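DNA replication initiator (Cdc21/Cdc54) (Methanothermobacter thermautotrophicus, PDB 1LTL) probably acts as an ATP-dependent single-stranded DNA helicase of the MCM family in DNA replication, represented here by its zinc-binding N-terminal part. Local coordinates at residues Phe135-Cys140 / Ile153-Cys159; Ile200-Glu205 / Asn237-Gly241; Ala34-Tyr38 / Asn86-Asn90; Arg42-Tyr48 / Leu89-Gly95; Gly215-Arg219 / Tyr243-Leu247. All blocks are in the same frame, centred on the assembly; numbering follows the deposited sequence.

Interaction 1. Residues Phe135-Cys140 / Ile153-Cys159. With ZN (zinc ion), chain G.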
# COMPACT_ATOMS: atom_id res chain seq x y z
N PHE A 135 -19.88 13.44 13.27
CA PHE A 135 -19.26 12.47 12.40
C PHE A 135 -18.75 11.26 13.14
O PHE A 135 -18.39 11.33 14.33
CB PHE A 135 -18.09 13.07 11.64
CG PHE A 135 -18.43 14.26 10.79
CD1 PHE A 135 -18.51 15.52 11.34
CD2 PHE A 135 -18.62 14.12 9.43
CE1 PHE A 135 -18.78 16.62 10.55
CE2 PHE A 135 -18.89 15.22 8.63
CZ PHE A 135 -18.96 16.46 9.19
N GLU A 136 -18.73 10.14 12.43
CA GLU A 136 -18.20 8.90 12.97
C GLU A 136 -16.86 8.73 12.27
O GLU A 136 -16.76 8.72 11.05
CB GLU A 136 -19.10 7.73 12.61
CG GLU A 136 -18.56 6.38 13.05
CD GLU A 136 -19.30 5.22 12.38
OE1 GLU A 136 -19.06 4.95 11.17
OE2 GLU A 136 -20.14 4.59 13.06
N CYS A 137 -15.81 8.63 13.07
CA CYS A 137 -14.49 8.44 12.52
C CYS A 137 -14.39 7.00 12.01
O CYS A 137 -14.58 6.06 12.77
CB CYS A 137 -13.45 8.66 13.60
SG CYS A 137 -11.83 8.23 12.99
N ARG A 138 -14.07 6.83 10.73
CA ARG A 138 -13.97 5.50 10.16
C ARG A 138 -12.77 4.74 10.65
O ARG A 138 -12.61 3.57 10.36
CB ARG A 138 -13.99 5.60 8.64
CG ARG A 138 -15.29 6.18 8.17
CD ARG A 138 -15.44 6.17 6.68
NE ARG A 138 -16.79 5.74 6.32
CZ ARG A 138 -17.45 6.15 5.25
NH1 ARG A 138 -16.89 7.03 4.40
NH2 ARG A 138 -18.68 5.69 5.00
N GLY A 139 -11.92 5.42 11.40
CA GLY A 139 -10.73 4.78 11.92
C GLY A 139 -10.96 4.06 13.23
O GLY A 139 -10.51 2.93 13.37
N CYS A 140 -11.64 4.70 14.18
CA CYS A 140 -11.89 4.12 15.48
C CYS A 140 -13.34 4.13 15.86
O CYS A 140 -13.69 3.82 16.98
CB CYS A 140 -11.10 4.86 16.54
SG CYS A 140 -11.65 6.54 16.78
N ILE A 153 -21.40 20.64 4.31
CA ILE A 153 -20.77 19.97 5.42
C ILE A 153 -19.25 20.04 5.35
O ILE A 153 -18.66 19.90 4.29
CB ILE A 153 -21.24 18.51 5.49
CG1 ILE A 153 -22.46 18.40 6.40
CG2 ILE A 153 -20.13 17.62 6.00
CD1 ILE A 153 -23.66 19.12 5.89
N THR A 154 -18.63 20.28 6.50
CA THR A 154 -17.19 20.38 6.60
C THR A 154 -16.71 19.32 7.56
O THR A 154 -16.98 19.41 8.76
CB THR A 154 -16.77 21.75 7.13
OG1 THR A 154 -17.09 22.75 6.17
CG2 THR A 154 -15.28 21.78 7.41
N GLU A 155 -16.00 18.33 7.04
CA GLU A 155 -15.50 17.23 7.87
C GLU A 155 -14.37 17.69 8.76
O GLU A 155 -13.76 18.72 8.52
CB GLU A 155 -15.01 16.07 6.98
CG GLU A 155 -15.97 15.66 5.85
CD GLU A 155 -15.77 14.21 5.36
OE1 GLU A 155 -14.60 13.75 5.31
OE2 GLU A 155 -16.79 13.55 5.02
N PRO A 156 -14.10 16.95 9.83
CA PRO A 156 -13.01 17.31 10.74
C PRO A 156 -11.67 17.23 10.01
O PRO A 156 -11.55 16.55 8.99
CB PRO A 156 -13.14 16.26 11.84
CG PRO A 156 -14.58 16.01 11.88
CD PRO A 156 -14.96 15.93 10.43
N SER A 157 -10.66 17.92 10.53
CA SER A 157 -9.34 17.90 9.90
C SER A 157 -8.79 16.48 10.04
O SER A 157 -8.49 15.83 9.05
CB SER A 157 -8.40 18.88 10.61
OG SER A 157 -8.94 20.21 10.62
N LEU A 158 -8.66 16.02 11.28
CA LEU A 158 -8.20 14.69 11.54
C LEU A 158 -8.73 14.26 12.89
O LEU A 158 -9.14 15.09 13.69
CB LEU A 158 -6.67 14.63 11.56
CG LEU A 158 -5.98 14.81 12.91
CD1 LEU A 158 -4.52 14.44 12.82
CD2 LEU A 158 -6.16 16.22 13.34
N CYS A 159 -8.75 12.96 13.13
CA CYS A 159 -9.22 12.46 14.40
C CYS A 159 -8.07 12.48 15.38
O CYS A 159 -7.07 11.81 15.17
CB CYS A 159 -9.75 11.04 14.25
SG CYS A 159 -10.12 10.31 15.85
ZN ZN G . -10.56 8.08 15.04
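C137, C140 and C159 meet at the zinc ion, and C162 supplies the fourth sulfur of a Cys4 site built from two CxxC pairs, C137/C140 and C159/C162. Bond lengths identify the ligands: C137 SG and C159 SG each lie 2.4 Å from the zinc, C140 SG 2.6 Å. C137 SG stands anti to its own N (chi1 173°), and C159 CB comes within 3.7 Å of it. The N-H of G139 adds a hydrogen bond to C137 SG, N to SG 3.2 Å, which would probably draw negative charge off that sulfur.

The other compact patch is the ring of F135. P156 CD lies over one face in a CH-pi contact, 3.8 Å from the ring centroid and 15° off the normal. I153 CG2 sits at the edge, near the ring plane, 3.6 Å from F135 CZ, while E155 CA gives an off-centre CH-pi contact. The outer side is looser. The T154 side chain points away from segment 135-140 and is exposed, though its carbonyl O lies near F135 CZ. E155 OE2 stays 6.6 Å from R138 NH1, too far for an ion pair.

C140 packs on C140 of a second subunit, placing the zinc module at a subunit interface of the dodecamer. Within the chain, F135 and P156 both rest on V146 of strand 143-147 and F167 of strand 167-169, so the loop lies across both.

Interaction 2. Residues Ile200-Glu205 / Asn237-Gly241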
# COMPACT_ATOMS: atom_id res chain seq x y z
N ILE A 200 -29.17 41.94 -3.52
CA ILE A 200 -28.20 41.06 -2.92
C ILE A 200 -28.91 40.05 -2.05
O ILE A 200 -29.97 40.33 -1.51
CB ILE A 200 -27.20 41.81 -2.06
CG1 ILE A 200 -26.01 40.90 -1.79
CG2 ILE A 200 -27.84 42.24 -0.76
CD1 ILE A 200 -24.90 41.57 -1.10
N THR A 201 -28.35 38.85 -1.90
CA THR A 201 -29.02 37.85 -1.10
C THR A 201 -28.77 37.97 0.39
O THR A 201 -27.66 38.24 0.83
CB THR A 201 -28.63 36.44 -1.55
OG1 THR A 201 -29.26 36.16 -2.80
CG2 THR A 201 -29.08 35.42 -0.55
N VAL A 202 -29.83 37.78 1.16
CA VAL A 202 -29.70 37.83 2.60
C VAL A 202 -30.12 36.48 3.15
O VAL A 202 -31.08 35.87 2.68
CB VAL A 202 -30.55 38.97 3.23
CG1 VAL A 202 -30.48 38.91 4.75
CG2 VAL A 202 -30.02 40.30 2.75
N VAL A 203 -29.38 36.02 4.13
CA VAL A 203 -29.66 34.75 4.75
C VAL A 203 -30.09 34.97 6.17
O VAL A 203 -29.35 35.54 6.97
CB VAL A 203 -28.43 33.86 4.76
CG1 VAL A 203 -28.66 32.68 5.67
CG2 VAL A 203 -28.13 33.41 3.35
N LEU A 204 -31.29 34.52 6.48
CA LEU A 204 -31.81 34.68 7.82
C LEU A 204 -31.91 33.32 8.48
O LEU A 204 -32.43 32.38 7.90
CB LEU A 204 -33.19 35.32 7.75
CG LEU A 204 -33.32 36.74 7.23
CD1 LEU A 204 -34.80 37.13 7.29
CD2 LEU A 204 -32.49 37.71 8.05
N GLU A 205 -31.40 33.22 9.70
CA GLU A 205 -31.48 31.95 10.40
C GLU A 205 -32.02 32.06 11.82
O GLU A 205 -32.13 33.15 12.38
CB GLU A 205 -30.12 31.28 10.42
CG GLU A 205 -29.53 31.11 9.04
CD GLU A 205 -28.29 30.26 9.08
OE1 GLU A 205 -27.56 30.37 10.10
OE2 GLU A 205 -28.06 29.51 8.10
N ASN A 237 -21.38 37.58 -3.59
CA ASN A 237 -21.49 37.95 -2.18
C ASN A 237 -22.91 37.93 -1.67
O ASN A 237 -23.85 38.15 -2.41
CB ASN A 237 -20.91 39.34 -1.92
CG ASN A 237 -19.46 39.46 -2.32
OD1 ASN A 237 -18.70 38.48 -2.29
ND2 ASN A 237 -19.05 40.66 -2.68
N PHE A 238 -23.06 37.63 -0.38
CA PHE A 238 -24.39 37.62 0.22
C PHE A 238 -24.27 38.09 1.65
O PHE A 238 -23.17 38.09 2.22
CB PHE A 238 -25.03 36.20 0.15
CG PHE A 238 -24.40 35.20 1.08
CD1 PHE A 238 -24.80 35.11 2.40
CD2 PHE A 238 -23.34 34.41 0.66
CE1 PHE A 238 -24.16 34.26 3.28
CE2 PHE A 238 -22.69 33.56 1.54
CZ PHE A 238 -23.10 33.49 2.85
N ILE A 239 -25.37 38.53 2.24
CA ILE A 239 -25.29 38.96 3.63
C ILE A 239 -25.89 37.94 4.57
O ILE A 239 -27.00 37.44 4.36
CB ILE A 239 -26.02 40.28 3.92
CG1 ILE A 239 -25.44 41.42 3.08
CG2 ILE A 239 -25.90 40.60 5.39
CD1 ILE A 239 -26.40 42.56 2.91
N TYR A 240 -25.13 37.63 5.61
CA TYR A 240 -25.56 36.71 6.65
C TYR A 240 -26.13 37.64 7.72
O TYR A 240 -25.40 38.28 8.49
CB TYR A 240 -24.37 35.92 7.20
CG TYR A 240 -24.78 34.90 8.22
CD1 TYR A 240 -25.73 33.94 7.91
CD2 TYR A 240 -24.29 34.95 9.53
CE1 TYR A 240 -26.22 33.07 8.87
CE2 TYR A 240 -24.77 34.08 10.51
CZ TYR A 240 -25.75 33.14 10.17
OH TYR A 240 -26.32 32.28 11.11
N GLY A 241 -27.46 37.71 7.74
CA GLY A 241 -28.16 38.58 8.66
C GLY A 241 -27.93 38.34 10.13
O GLY A 241 -27.95 37.21 10.59
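The N-H of I239 meets the carbonyl of T201 at 2.7 Å, N to O. V203 N then reaches I239 O at 2.8 Å, and G241 N reaches V203 O at 3.0 Å. I239 thus bonds to two residues of the other strand, the alternation of a parallel pair, and the segment axes run 25° apart. The two strands, 199-205 and 234-243, belong to the curled mixed sheet of the MCM OB domain, where strand 175-185 flanks the first and strand 217-229 the second. On one face V202 and I239 run alongside each other, with V202 CG2 4.2 Å from I239 CB. On the other, V203 splits its branches: CG2 meets F238 CD1 at 3.9 Å and CG1 meets Y240 CD1 at the ring edge. With CG anti to the backbone N (chi1 -177°), Y240 carries its hydroxyl to E205 OE1 as a hydrogen-bond donor, the carboxylate perpendicular to the ring; the modelled length is too short to trust. A phenylalanine here would probably leave E205 OE1 without this donor. E205 OE2 is held by a salt bridge to R129 and a hydrogen bond from T179.

Interaction 3. Residues Ala34-Tyr38 / Asn86-Asn90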
# COMPACT_ATOMS: atom_id res chain seq x y z
N ALA A 34 -33.20 35.95 29.49
CA ALA A 34 -33.10 35.17 28.26
C ALA A 34 -32.71 33.75 28.62
O ALA A 34 -33.41 32.81 28.28
CB ALA A 34 -32.07 35.79 27.34
N ILE A 35 -31.59 33.59 29.32
CA ILE A 35 -31.15 32.26 29.71
C ILE A 35 -32.33 31.55 30.36
O ILE A 35 -32.48 30.33 30.26
CB ILE A 35 -30.01 32.31 30.72
CG1 ILE A 35 -28.86 33.16 30.17
CG2 ILE A 35 -29.52 30.89 31.02
CD1 ILE A 35 -27.85 33.55 31.21
N GLU A 36 -33.18 32.34 31.01
CA GLU A 36 -34.36 31.83 31.70
C GLU A 36 -35.40 31.29 30.72
O GLU A 36 -35.82 30.13 30.82
CB GLU A 36 -34.97 32.96 32.56
CG GLU A 36 -36.20 32.58 33.41
CD GLU A 36 -35.89 31.64 34.58
OE1 GLU A 36 -35.04 31.99 35.43
OE2 GLU A 36 -36.51 30.55 34.65
N LYS A 37 -35.81 32.13 29.77
CA LYS A 37 -36.82 31.75 28.78
C LYS A 37 -36.42 30.72 27.72
O LYS A 37 -37.27 30.27 26.95
CB LYS A 37 -37.34 33.00 28.06
CG LYS A 37 -38.13 33.99 28.90
CD LYS A 37 -38.54 35.18 28.03
CE LYS A 37 -39.51 36.12 28.71
NZ LYS A 37 -40.81 35.46 29.01
N TYR A 38 -35.15 30.35 27.67
CA TYR A 38 -34.71 29.40 26.67
C TYR A 38 -35.59 28.16 26.65
O TYR A 38 -36.01 27.68 27.70
CB TYR A 38 -33.27 28.96 26.94
CG TYR A 38 -32.59 28.51 25.69
CD1 TYR A 38 -32.29 29.42 24.69
CD2 TYR A 38 -32.27 27.16 25.49
CE1 TYR A 38 -31.69 29.01 23.51
CE2 TYR A 38 -31.67 26.74 24.31
CZ TYR A 38 -31.39 27.67 23.33
OH TYR A 38 -30.80 27.27 22.15
N ASN A 86 -25.77 25.77 29.52
CA ASN A 86 -25.25 25.80 28.15
C ASN A 86 -25.83 27.03 27.42
O ASN A 86 -25.23 28.11 27.45
CB ASN A 86 -25.65 24.52 27.39
CG ASN A 86 -24.93 24.39 26.05
OD1 ASN A 86 -25.42 23.71 25.14
ND2 ASN A 86 -23.76 25.01 25.93
N VAL A 87 -26.99 26.86 26.79
CA VAL A 87 -27.68 27.92 26.06
C VAL A 87 -26.85 28.65 25.00
O VAL A 87 -25.97 29.46 25.30
CB VAL A 87 -28.26 28.98 27.02
CG1 VAL A 87 -29.21 29.89 26.26
CG2 VAL A 87 -28.99 28.31 28.15
N ASP A 88 -27.15 28.35 23.74
CA ASP A 88 -26.48 28.97 22.62
C ASP A 88 -27.33 30.20 22.28
O ASP A 88 -28.29 30.12 21.51
CB ASP A 88 -26.42 27.99 21.43
CG ASP A 88 -25.87 26.60 21.81
OD1 ASP A 88 -24.71 26.52 22.28
OD2 ASP A 88 -26.60 25.60 21.64
N LEU A 89 -27.02 31.35 22.88
CA LEU A 89 -27.79 32.55 22.61
C LEU A 89 -27.25 33.31 21.42
O LEU A 89 -26.07 33.24 21.10
CB LEU A 89 -27.81 33.45 23.83
CG LEU A 89 -28.88 33.04 24.83
CD1 LEU A 89 -28.42 33.37 26.23
CD2 LEU A 89 -30.19 33.72 24.50
N ASN A 90 -28.13 34.05 20.76
CA ASN A 90 -27.71 34.82 19.62
C ASN A 90 -27.54 36.26 20.02
O ASN A 90 -28.50 36.91 20.40
CB ASN A 90 -28.76 34.76 18.53
CG ASN A 90 -28.92 33.39 17.96
OD1 ASN A 90 -29.97 33.06 17.42
ND2 ASN A 90 -27.87 32.58 18.05
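The phenol ring of Y38 takes V87 over one face: CG1 of the valine sits 3.8 Å from the ring centroid, 22° off the normal, in a CH-pi contact shifted toward the rim. Its closest ring atom is CD1, at 3.5 Å from V87 CG1. The carbonyl of D88 approaches the same ring obliquely and is only a distant neighbour, with O 3.9 Å from Y38 OH. Y38 places its ring here because CG swings anti to the backbone N (chi1 -154°) just where the chain leaves helical geometry.

V87 works with both branches. While CG1 covers the ring, CG2 touches I35 CG2 at 3.9 Å, the two side chains crossing roughly perpendicular. L89 is likewise divided, its CD1 lying 4.0 Å from I35 CG1 and its CD2 4.0 Å from A34 CB. No hydrogen bond spans the two segments, so the evidence points to apolar contact alone. Polar links run outward instead: D88 forms a salt bridge with R78, and L89 O accepts from Q74 of helix 66-77.

In the MCM N-terminal domain, this is the packing of a helix C-terminus, that of helix 25-37, against the loop leading into strand 90-94 of the two-stranded parallel sheet.

Interaction 4. Residues Arg42-Tyr48 / Leu89-Gly95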
# COMPACT_ATOMS: atom_id res chain seq x y z
N ARG A 42 -33.67 32.63 22.54
CA ARG A 42 -32.46 32.44 21.72
C ARG A 42 -31.61 33.71 21.52
O ARG A 42 -30.39 33.64 21.54
CB ARG A 42 -32.85 31.91 20.34
CG ARG A 42 -33.76 30.72 20.35
CD ARG A 42 -34.24 30.44 18.96
NE ARG A 42 -35.40 29.57 18.98
CZ ARG A 42 -36.15 29.30 17.92
NH1 ARG A 42 -35.87 29.82 16.73
NH2 ARG A 42 -37.20 28.48 18.06
N SER A 43 -32.27 34.85 21.33
CA SER A 43 -31.58 36.13 21.11
C SER A 43 -31.42 37.02 22.34
O SER A 43 -32.15 36.91 23.31
CB SER A 43 -32.32 36.92 20.04
OG SER A 43 -32.44 36.17 18.86
N ILE A 44 -30.46 37.93 22.26
CA ILE A 44 -30.17 38.88 23.33
C ILE A 44 -29.64 40.08 22.59
O ILE A 44 -28.48 40.09 22.19
CB ILE A 44 -29.07 38.36 24.25
CG1 ILE A 44 -29.61 37.16 25.04
CG2 ILE A 44 -28.56 39.48 25.16
CD1 ILE A 44 -28.59 36.53 25.97
N GLU A 45 -30.47 41.10 22.43
CA GLU A 45 -30.07 42.30 21.70
C GLU A 45 -29.16 43.28 22.44
O GLU A 45 -29.39 43.57 23.60
CB GLU A 45 -31.33 42.99 21.27
CG GLU A 45 -31.13 44.26 20.57
CD GLU A 45 -32.45 44.84 20.20
OE1 GLU A 45 -33.26 44.10 19.58
OE2 GLU A 45 -32.68 46.03 20.53
N VAL A 46 -28.12 43.81 21.79
CA VAL A 46 -27.25 44.79 22.46
C VAL A 46 -27.02 46.03 21.61
O VAL A 46 -26.75 45.93 20.42
CB VAL A 46 -25.87 44.20 22.86
CG1 VAL A 46 -26.06 42.93 23.65
CG2 VAL A 46 -25.02 43.96 21.64
N ASP A 47 -27.15 47.20 22.22
CA ASP A 47 -26.96 48.44 21.49
C ASP A 47 -25.49 48.75 21.25
O ASP A 47 -24.71 48.86 22.19
CB ASP A 47 -27.61 49.60 22.23
CG ASP A 47 -27.70 50.84 21.38
OD1 ASP A 47 -26.65 51.38 20.99
OD2 ASP A 47 -28.84 51.27 21.09
N TYR A 48 -25.13 48.90 19.99
CA TYR A 48 -23.76 49.20 19.61
C TYR A 48 -23.21 50.36 20.44
O TYR A 48 -22.13 50.26 21.01
CB TYR A 48 -23.72 49.52 18.10
CG TYR A 48 -22.34 49.75 17.54
CD1 TYR A 48 -21.26 48.99 17.99
CD2 TYR A 48 -22.11 50.72 16.57
CE1 TYR A 48 -19.98 49.20 17.49
CE2 TYR A 48 -20.84 50.94 16.06
CZ TYR A 48 -19.77 50.17 16.53
OH TYR A 48 -18.50 50.38 16.06
N LEU A 89 -27.02 31.35 22.88
CA LEU A 89 -27.79 32.55 22.61
C LEU A 89 -27.25 33.31 21.42
O LEU A 89 -26.07 33.24 21.10
CB LEU A 89 -27.81 33.45 23.83
CG LEU A 89 -28.88 33.04 24.83
CD1 LEU A 89 -28.42 33.37 26.23
CD2 LEU A 89 -30.19 33.72 24.50
N ASN A 90 -28.13 34.05 20.76
CA ASN A 90 -27.71 34.82 19.62
C ASN A 90 -27.54 36.26 20.02
O ASN A 90 -28.50 36.91 20.40
CB ASN A 90 -28.76 34.76 18.53
CG ASN A 90 -28.92 33.39 17.96
OD1 ASN A 90 -29.97 33.06 17.42
ND2 ASN A 90 -27.87 32.58 18.05
N ILE A 91 -26.31 36.77 19.94
CA ILE A 91 -26.10 38.16 20.27
C ILE A 91 -26.39 38.98 19.01
O ILE A 91 -25.78 38.76 17.98
CB ILE A 91 -24.66 38.44 20.70
CG1 ILE A 91 -24.33 37.74 22.01
CG2 ILE A 91 -24.48 39.91 20.91
CD1 ILE A 91 -24.18 36.26 21.92
N ARG A 92 -27.34 39.90 19.08
CA ARG A 92 -27.63 40.70 17.90
C ARG A 92 -27.42 42.18 18.18
O ARG A 92 -28.07 42.75 19.05
CB ARG A 92 -29.07 40.48 17.45
CG ARG A 92 -29.38 39.05 17.22
CD ARG A 92 -30.74 38.86 16.61
NE ARG A 92 -31.05 37.43 16.59
CZ ARG A 92 -30.57 36.57 15.71
NH1 ARG A 92 -29.77 37.00 14.74
NH2 ARG A 92 -30.87 35.28 15.80
N PHE A 93 -26.51 42.82 17.44
CA PHE A 93 -26.24 44.24 17.66
C PHE A 93 -27.16 45.18 16.93
O PHE A 93 -27.48 44.97 15.77
CB PHE A 93 -24.82 44.55 17.27
CG PHE A 93 -23.85 43.68 17.94
CD1 PHE A 93 -23.79 42.34 17.63
CD2 PHE A 93 -23.03 44.18 18.93
CE1 PHE A 93 -22.93 41.50 18.31
CE2 PHE A 93 -22.16 43.34 19.63
CZ PHE A 93 -22.11 42.00 19.31
N SER A 94 -27.59 46.23 17.62
CA SER A 94 -28.47 47.21 17.00
C SER A 94 -27.79 48.57 16.84
O SER A 94 -26.95 48.95 17.64
CB SER A 94 -29.75 47.36 17.81
OG SER A 94 -30.64 48.25 17.16
N GLY A 95 -28.19 49.30 15.80
CA GLY A 95 -27.60 50.60 15.55
C GLY A 95 -26.12 50.51 15.21
O GLY A 95 -25.25 50.81 16.04
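S43 and R92 point to the same face of the strand pair, and the arginine's NE gives a hydrogen bond to S43 OG at 2.9 Å. The bond is straight (165°) and enters at the guanidinium edge, the oxygen only 8° out of plane. R92 is extended from CG to NE, and N90 CB lies over one face of the guanidinium. Its remaining nitrogens are used too: NH2 in a salt bridge with D207, which also bonds S43 OG, and NH1 in a hydrogen bond to N242 O. A leucine in its place would probably leave D207 without its positive mate and N242 O without this donor.

Between these strands the chain runs through helices 48-54, 58-64 and 66-77, so the parallel pair is joined by a beta-alpha-beta crossover, its segment axes 31° apart. Backbone bonds include V46 N to R92 O and S94 N to V46 O, each 2.9 Å.

The other face is apolar. V46 and F93 project together from it, V46 CG2 over a ring face, and I44 packs against L89. Past the strand end, Y48 N bonds S94 O at 3.0 Å, and D47 occupies the N-cap position of helix 48-54.

Interaction 5. Residues Gly215-Arg219 / Tyr243-Leu247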
# COMPACT_ATOMS: atom_id res chain seq x y z
N GLY A 215 -41.74 44.08 0.15
CA GLY A 215 -42.15 45.45 0.42
C GLY A 215 -41.48 46.08 1.62
O GLY A 215 -41.17 47.27 1.61
N ASP A 216 -41.26 45.29 2.66
CA ASP A 216 -40.65 45.82 3.87
C ASP A 216 -39.38 46.61 3.60
O ASP A 216 -38.45 46.12 2.99
CB ASP A 216 -40.35 44.68 4.84
CG ASP A 216 -41.61 43.95 5.28
OD1 ASP A 216 -42.58 43.89 4.49
OD2 ASP A 216 -41.63 43.42 6.42
N ILE A 217 -39.36 47.86 4.05
CA ILE A 217 -38.17 48.66 3.87
C ILE A 217 -37.35 48.40 5.10
O ILE A 217 -37.79 48.71 6.21
CB ILE A 217 -38.47 50.15 3.85
CG1 ILE A 217 -39.27 50.49 2.59
CG2 ILE A 217 -37.17 50.93 4.00
CD1 ILE A 217 -40.71 50.06 2.68
N VAL A 218 -36.15 47.85 4.91
CA VAL A 218 -35.28 47.51 6.05
C VAL A 218 -33.83 47.93 5.99
O VAL A 218 -33.33 48.43 4.98
CB VAL A 218 -35.26 46.01 6.29
CG1 VAL A 218 -36.60 45.56 6.82
CG2 VAL A 218 -34.94 45.29 4.99
N ARG A 219 -33.16 47.70 7.11
CA ARG A 219 -31.76 47.99 7.28
C ARG A 219 -31.11 46.75 7.87
O ARG A 219 -30.89 46.66 9.10
CB ARG A 219 -31.53 49.15 8.22
CG ARG A 219 -30.08 49.50 8.40
CD ARG A 219 -29.94 50.41 9.58
NE ARG A 219 -28.94 51.46 9.42
CZ ARG A 219 -29.05 52.49 8.58
NH1 ARG A 219 -30.12 52.62 7.80
NH2 ARG A 219 -28.09 53.39 8.53
N TYR A 243 -28.96 41.27 12.53
CA TYR A 243 -30.02 42.05 13.13
C TYR A 243 -30.80 42.76 12.05
O TYR A 243 -30.23 43.20 11.05
CB TYR A 243 -29.40 43.06 14.13
CG TYR A 243 -30.38 44.03 14.76
CD1 TYR A 243 -31.45 43.57 15.53
CD2 TYR A 243 -30.29 45.40 14.50
CE1 TYR A 243 -32.41 44.45 16.03
CE2 TYR A 243 -31.24 46.29 15.00
CZ TYR A 243 -32.31 45.81 15.75
OH TYR A 243 -33.30 46.66 16.19
N THR A 244 -32.10 42.86 12.24
CA THR A 244 -32.96 43.53 11.29
C THR A 244 -33.73 44.64 11.96
O THR A 244 -34.08 44.56 13.14
CB THR A 244 -33.95 42.56 10.64
OG1 THR A 244 -33.34 41.98 9.49
CG2 THR A 244 -35.22 43.28 10.23
N GLU A 245 -33.99 45.69 11.19
CA GLU A 245 -34.70 46.86 11.68
C GLU A 245 -35.45 47.52 10.53
O GLU A 245 -34.99 47.52 9.38
CB GLU A 245 -33.68 47.84 12.26
CG GLU A 245 -34.28 49.11 12.84
CD GLU A 245 -33.22 50.17 13.15
OE1 GLU A 245 -32.23 49.85 13.86
OE2 GLU A 245 -33.38 51.33 12.70
N PHE A 246 -36.60 48.10 10.82
CA PHE A 246 -37.34 48.76 9.77
C PHE A 246 -37.00 50.24 9.73
O PHE A 246 -36.56 50.82 10.72
CB PHE A 246 -38.83 48.56 9.98
CG PHE A 246 -39.26 47.13 9.91
CD1 PHE A 246 -39.13 46.30 11.01
CD2 PHE A 246 -39.80 46.61 8.74
CE1 PHE A 246 -39.54 44.97 10.95
CE2 PHE A 246 -40.21 45.29 8.66
CZ PHE A 246 -40.08 44.46 9.77
N LEU A 247 -37.20 50.84 8.56
CA LEU A 247 -36.91 52.25 8.38
C LEU A 247 -38.20 53.04 8.22
O LEU A 247 -38.27 54.19 8.73
CB LEU A 247 -36.02 52.45 7.16
CG LEU A 247 -34.64 51.78 7.19
CD1 LEU A 247 -33.92 52.09 5.90
CD2 LEU A 247 -33.84 52.27 8.39
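R219 and E245 are joined through their backbones, R219 N donating to E245 O at 2.9 Å. A second bond runs the other way, from L247 N to I217 O at 3.2 Å. Between them V218 and F246 form the single beta bridge. The stretch that follows strand 234-243 is thus laid across the start of strand 217-229, the end-to-end directions of the touching parts being 115° apart.

The side chains fill in around this frame. V218 and F246 leave the bridge on the same side, with V218 CG1 3.9 Å from F246 CD2. L247 lies athwart I217, its CB 3.7 Å from I217 CG2, and also meets R219, where L247 CD2 touches NH1 at 3.8 Å. D216 comes to the rim of the F246 ring, its carboxylate turned 48° against the ring plane.

Farther out, L212 touches V218, T244 and F246, and backbone bonds tie V218 to G118 and D216 to V120 on strand 113-137 of the OB domain. D216 OD2 accepts a weak hydrogen bond from T213 N.

Chemically, this surface contact rests on two main-chain bonds and apolar touches. No ion pair crosses it: R219 NE remains 5.5 Å from E245 OE2, and the arginine's charge is taken instead by D117 in a salt bridge.

In the fold
Interactions 3 and 4 form one continuous core in the N-terminal domain: they share L89 and N90, and A34 CB lies 3.6 Å from I44 CG1. The segments of interactions 2 and 5 alternate along the chain and adjoin at G241 and Y243, with centres about 13 Å apart. Interaction 4 meets both: S94 OG and Y243 OH, 3.3 Å apart, probably hydrogen-bond, while R92 NH2 packs 4.2 Å from E205 O. Interaction 1, with the zinc ion, stands apart, its centre about 29 Å from that of interaction 2 and about 41 Å from that of interaction 5, although all three reach the same sheet. Its nearest atoms come no closer than about 11 Å to interaction 2, the nearest of the four.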